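Local coordinates for protein transcriptional regulator, ROK family (Vibrio cholerae O1 biovar eltor, PDB 1Z05) that probably binds DNA as a transcriptional regulator of the ROK family, related to Escherichia coli Mlc, and carries a bound zinc ion, at residues R75-D79 / A80-H84; T86-Q89 / E90-R94. All coordinates share one frame; numbering follows the deposited sequence. Where two conformers were deposited one is given.

Interaction 1: R75-D79 / A80-H84; sequences RELID and AHLIH. With SO4 (sulfate ion), chain G.
A80, H81 and L82 turn back onto the last turn of helix 67-79 in a Schellman motif, in which H81 takes a positive phi (62°), H81 N donates to I78 O over 2.8 Å and L82 N reaches L77 O over 3.0 Å. The first of these bonds comes from well above the I78 carbonyl plane, whereas the second is nearly in line with the C=O of L77. A80 N keeps a helical bond to E76 O. Beyond the turn, I83 folds its side chain back against the helix. With CG1 set between the backbone N and the carbonyl carbon (chi1 67°), its CD1 meets L77 CB at 3.6 Å, while the I83 and I78 side chains cross at about a right angle, CG1 to CG1 at 3.7 Å. A water donates to both I78 O and I83 O, bridging helix and strand. On the outer side, D79 O lies over one face of the H81 ring. The R75 chain is bent at chi2 and chi3, and its NE donates to O4 of a sulfate ion over 2.7 Å; the ion probably came from the crystallisation liquor. R75 NH1 forms a salt bridge with D79 OD1 whose hydrogen bond, 3.3 Å long, is weak. I78 and I83 continue onto L101 of strand 99-103, I83 also packs on Y45 and I48 of helix 35-51, and L82 rests on L423 and V426 of helix 421-428.

Interaction 2: T86-Q89 / E90-R94; sequences TTVQ and EAISR
T87 and E90 exchange bonds across the first turn of helix 88-94, forming a capping box with T87 as N-cap. E90 N donates to T87 OG1 over 3.2 Å, and T87 N returns a nearly straight bond (168°) to E90 OE1 at 2.9 Å, using the lone pair that faces away from the other carboxylate oxygen. Set between its backbone N and carbonyl carbon (chi1 70°), the T87 hydroxyl is turned to the start of the helix, and E90 CG passes T87 OG1 at 3.3 Å. The glutamate chain starts beside its own backbone N and then runs extended back toward T87, which carries the carboxylate to the amide before the helix. T86 closes this compact side, its CG2 lying 3.9 Å from E90 CB. Backbone bonds from A91 N to T87 O and from I92 N to V88 O carry the turn into the helix. Away from the box the contact is sparser: V88 and I92 lie side by side on the exposed flank, CG1 to CD1 at 3.6 Å, and Q89 extends its amide outward. E90 OE2 forms a 2.7 Å salt bridge with R94 NH2, although that nitrogen also lies close to R96 NH2. E90 thus serves the N-terminal cap with OE1 and pairs with R94, one turn on, with OE2, and its negative charge at the N-terminus would probably be favoured by the helix dipole.

How the interactions relate
Interaction 1 ends one helix and interaction 2 starts another; strand 83-86 begins within interaction 1 and ends at T86 of interaction 2. Their centres are about 17 Å apart and they touch only through the chain itself. Both fall in a module of three helices and a two-stranded antiparallel sheet, consistent with the winged helix-turn-helix DNA-binding domain of Mlc-like regulators. In that reading, 75-84 spans the C-terminal end of the putative recognition helix, 67-79, and the turn into the wing, while 86-94 belongs to the connection between wing strands 83-86 and 99-103. Interaction 2 lies farther out, its centre about 42 Å from the chain centre, against 29 Å for interaction 1. Both are remote from the zinc site of H269, C279, C281 and C286.

Interaction 1: R75-D79 / A80-H84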
loop_
_atom_site.group_PDB
_atom_site.type_symbol
_atom_site.label_atom_id
_atom_site.label_comp_id
_atom_site.label_asym_id
_atom_site.label_seq_id
_atom_site.Cartn_x
_atom_site.Cartn_y
_atom_site.Cartn_z
ATOM N N ARG A 75 27.190 16.472 -13.145
ATOM C CA ARG A 75 28.499 16.928 -12.686
ATOM C C ARG A 75 28.838 16.368 -11.298
ATOM O O ARG A 75 29.956 15.900 -11.078
ATOM C CB ARG A 75 28.602 18.463 -12.736
ATOM C CG ARG A 75 29.961 19.081 -12.324
ATOM C CD ARG A 75 31.195 18.392 -12.947
ATOM N NE ARG A 75 31.028 18.030 -14.355
ATOM C CZ ARG A 75 31.859 17.242 -15.033
ATOM N NH1 ARG A 75 32.932 16.728 -14.443
ATOM N NH2 ARG A 75 31.621 16.968 -16.307
ATOM N N GLU A 76 27.880 16.432 -10.368
ATOM C CA GLU A 76 28.068 15.829 -9.046
ATOM C C GLU A 76 28.293 14.312 -9.157
ATOM O O GLU A 76 29.159 13.763 -8.476
ATOM C CB GLU A 76 26.904 16.142 -8.092
ATOM C CG GLU A 76 26.708 17.627 -7.808
ATOM C CD GLU A 76 26.132 17.928 -6.423
ATOM O OE1 GLU A 76 25.896 16.983 -5.631
ATOM O OE2 GLU A 76 25.920 19.128 -6.126
ATOM N N LEU A 77 27.531 13.643 -10.021
ATOM C CA LEU A 77 27.681 12.191 -10.180
ATOM C C LEU A 77 29.004 11.803 -10.849
ATOM O O LEU A 77 29.624 10.810 -10.467
ATOM C CB LEU A 77 26.482 11.575 -10.915
ATOM C CG LEU A 77 25.081 11.652 -10.287
ATOM C CD1 LEU A 77 24.066 10.998 -11.213
ATOM C CD2 LEU A 77 25.018 11.032 -8.894
ATOM N N ILE A 78 29.441 12.589 -11.831
ATOM C CA ILE A 78 30.749 12.372 -12.460
ATOM C C ILE A 78 31.905 12.553 -11.464
ATOM O O ILE A 78 32.783 11.688 -11.355
ATOM C CB ILE A 78 30.954 13.265 -13.714
ATOM C CG1 ILE A 78 30.137 12.705 -14.885
ATOM C CG2 ILE A 78 32.452 13.343 -14.095
ATOM C CD1 ILE A 78 29.739 13.722 -15.906
ATOM N N ASP A 79 31.888 13.668 -10.736
ATOM C CA ASP A 79 32.945 13.982 -9.775
ATOM C C ASP A 79 33.030 12.952 -8.650
ATOM O O ASP A 79 34.100 12.729 -8.084
ATOM C CB ASP A 79 32.759 15.390 -9.198
ATOM C CG ASP A 79 33.007 16.491 -10.228
ATOM O OD1 ASP A 79 33.675 16.238 -11.258
ATOM O OD2 ASP A 79 32.531 17.623 -10.001
ATOM N N ALA A 80 31.894 12.328 -8.339
ATOM C CA ALA A 80 31.838 11.258 -7.353
ATOM C C ALA A 80 32.242 9.910 -7.957
ATOM O O ALA A 80 32.326 8.915 -7.241
ATOM C CB ALA A 80 30.438 11.166 -6.770
ATOM N N HIS A 81 32.469 9.887 -9.275
ATOM C CA HIS A 81 32.820 8.665 -10.022
ATOM C C HIS A 81 31.733 7.584 -9.990
ATOM O O HIS A 81 32.027 6.390 -10.015
ATOM C CB HIS A 81 34.173 8.104 -9.563
ATOM C CG HIS A 81 35.272 9.118 -9.573
ATOM N ND1 HIS A 81 35.856 9.596 -8.420
ATOM C CD2 HIS A 81 35.868 9.774 -10.597
ATOM C CE1 HIS A 81 36.781 10.486 -8.734
ATOM N NE2 HIS A 81 36.805 10.615 -10.048
ATOM N N LEU A 82 30.480 8.018 -9.934
ATOM C CA LEU A 82 29.341 7.096 -9.978
ATOM C C LEU A 82 28.892 6.846 -11.414
ATOM O O LEU A 82 28.315 5.802 -11.727
ATOM C CB LEU A 82 28.185 7.645 -9.139
ATOM C CG LEU A 82 28.433 7.457 -7.641
ATOM C CD1 LEU A 82 27.561 8.384 -6.801
ATOM C CD2 LEU A 82 28.235 5.980 -7.257
ATOM N N ILE A 83 29.151 7.825 -12.276
ATOM C CA ILE A 83 28.869 7.707 -13.703
ATOM C C ILE A 83 30.079 8.176 -14.477
ATOM O O ILE A 83 30.960 8.839 -13.916
ATOM C CB ILE A 83 27.584 8.477 -14.158
ATOM C CG1 ILE A 83 27.757 10.008 -14.041
ATOM C CG2 ILE A 83 26.349 7.937 -13.410
ATOM C CD1 ILE A 83 26.528 10.815 -14.479
ATOM N N HIS A 84 30.129 7.826 -15.756
ATOM C CA HIS A 84 31.229 8.254 -16.601
ATOM C C HIS A 84 30.785 8.404 -18.043
ATOM O O HIS A 84 29.777 7.831 -18.456
ATOM C CB HIS A 84 32.415 7.293 -16.488
ATOM C CG HIS A 84 32.193 5.969 -17.149
ATOM N ND1 HIS A 84 32.728 5.657 -18.380
ATOM C CD2 HIS A 84 31.504 4.875 -16.749
ATOM C CE1 HIS A 84 32.378 4.427 -18.711
ATOM N NE2 HIS A 84 31.641 3.927 -17.736
HETATM S S SO4 G . 29.924 20.502 -16.899
HETATM O O1 SO4 G . 31.377 20.624 -17.016
HETATM O O2 SO4 G . 29.319 21.819 -17.075
HETATM O O3 SO4 G . 29.428 19.568 -17.910
HETATM O O4 SO4 G . 29.567 20.005 -15.573
HETATM O O HOH W 1 33.453 9.926 -13.755
#

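Interaction 2: T86-Q89 / E90-R94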
loop_
_atom_site.group_PDB
_atom_site.type_symbol
_atom_site.label_atom_id
_atom_site.label_comp_id
_atom_site.label_asym_id
_atom_site.label_seq_id
_atom_site.Cartn_x
_atom_site.Cartn_y
_atom_site.Cartn_z
ATOM N N THR A 86 32.770 9.417 -22.211
ATOM C CA THR A 86 33.921 9.906 -22.970
ATOM C C THR A 86 33.463 11.232 -23.584
ATOM O O THR A 86 32.585 11.252 -24.459
ATOM C CB THR A 86 34.398 8.928 -24.075
ATOM O OG1 THR A 86 34.706 7.653 -23.503
ATOM C CG2 THR A 86 35.663 9.467 -24.789
ATOM N N THR A 87 34.030 12.330 -23.081
ATOM C CA THR A 87 33.694 13.671 -23.547
ATOM C C THR A 87 34.252 13.903 -24.950
ATOM O O THR A 87 35.122 13.157 -25.420
ATOM C CB THR A 87 34.238 14.772 -22.607
ATOM O OG1 THR A 87 35.665 14.829 -22.701
ATOM C CG2 THR A 87 33.826 14.522 -21.151
ATOM N N VAL A 88 33.755 14.948 -25.604
ATOM C CA VAL A 88 34.250 15.355 -26.924
ATOM C C VAL A 88 35.764 15.622 -26.886
ATOM O O VAL A 88 36.504 15.172 -27.765
ATOM C CB VAL A 88 33.454 16.592 -27.452
ATOM C CG1 VAL A 88 34.081 17.181 -28.706
ATOM C CG2 VAL A 88 31.996 16.212 -27.704
ATOM N N GLN A 89 36.218 16.342 -25.862
ATOM C CA GLN A 89 37.641 16.653 -25.704
ATOM C C GLN A 89 38.508 15.390 -25.564
ATOM O O GLN A 89 39.568 15.307 -26.191
ATOM C CB GLN A 89 37.870 17.631 -24.534
ATOM C CG GLN A 89 39.289 18.191 -24.465
ATOM C CD GLN A 89 39.392 19.533 -23.743
ATOM O OE1 GLN A 89 38.415 20.046 -23.194
ATOM N NE2 GLN A 89 40.591 20.103 -23.747
ATOM N N GLU A 90 38.048 14.421 -24.762
ATOM C CA GLU A 90 38.728 13.125 -24.594
ATOM C C GLU A 90 38.744 12.343 -25.905
ATOM O O GLU A 90 39.765 11.766 -26.279
ATOM C CB GLU A 90 38.041 12.262 -23.528
ATOM C CG GLU A 90 38.183 12.717 -22.086
ATOM C CD GLU A 90 37.386 11.835 -21.112
ATOM O OE1 GLU A 90 36.135 11.751 -21.231
ATOM O OE2 GLU A 90 38.017 11.219 -20.220
ATOM N N ALA A 91 37.599 12.335 -26.587
ATOM C CA ALA A 91 37.420 11.643 -27.869
ATOM C C ALA A 91 38.402 12.103 -28.947
ATOM O O ALA A 91 39.034 11.282 -29.613
ATOM C CB ALA A 91 35.983 11.815 -28.363
ATOM N N ILE A 92 38.512 13.419 -29.117
ATOM C CA ILE A 92 39.447 14.005 -30.070
ATOM C C ILE A 92 40.893 13.789 -29.617
ATOM O O ILE A 92 41.744 13.378 -30.410
ATOM C CB ILE A 92 39.158 15.514 -30.285
ATOM C CG1 ILE A 92 37.774 15.691 -30.914
ATOM C CG2 ILE A 92 40.247 16.163 -31.142
ATOM C CD1 ILE A 92 37.127 17.005 -30.608
ATOM N N SER A 93 41.152 14.064 -28.339
ATOM C CA SER A 93 42.488 13.948 -27.767
ATOM C C SER A 93 43.064 12.552 -27.972
ATOM O O SER A 93 44.198 12.408 -28.419
ATOM C CB SER A 93 42.453 14.285 -26.273
ATOM O OG SER A 93 43.747 14.233 -25.700
ATOM N N ARG A 94 42.267 11.529 -27.665
ATOM C CA ARG A 94 42.770 10.155 -27.626
ATOM C C ARG A 94 42.346 9.287 -28.821
ATOM O O ARG A 94 42.677 8.101 -28.883
ATOM C CB ARG A 94 42.441 9.511 -26.268
ATOM C CG ARG A 94 43.043 10.301 -25.095
ATOM C CD ARG A 94 42.834 9.661 -23.730
ATOM N NE ARG A 94 41.470 9.815 -23.219
ATOM C CZ ARG A 94 41.123 9.680 -21.938
ATOM N NH1 ARG A 94 42.034 9.403 -21.015
ATOM N NH2 ARG A 94 39.858 9.822 -21.574
#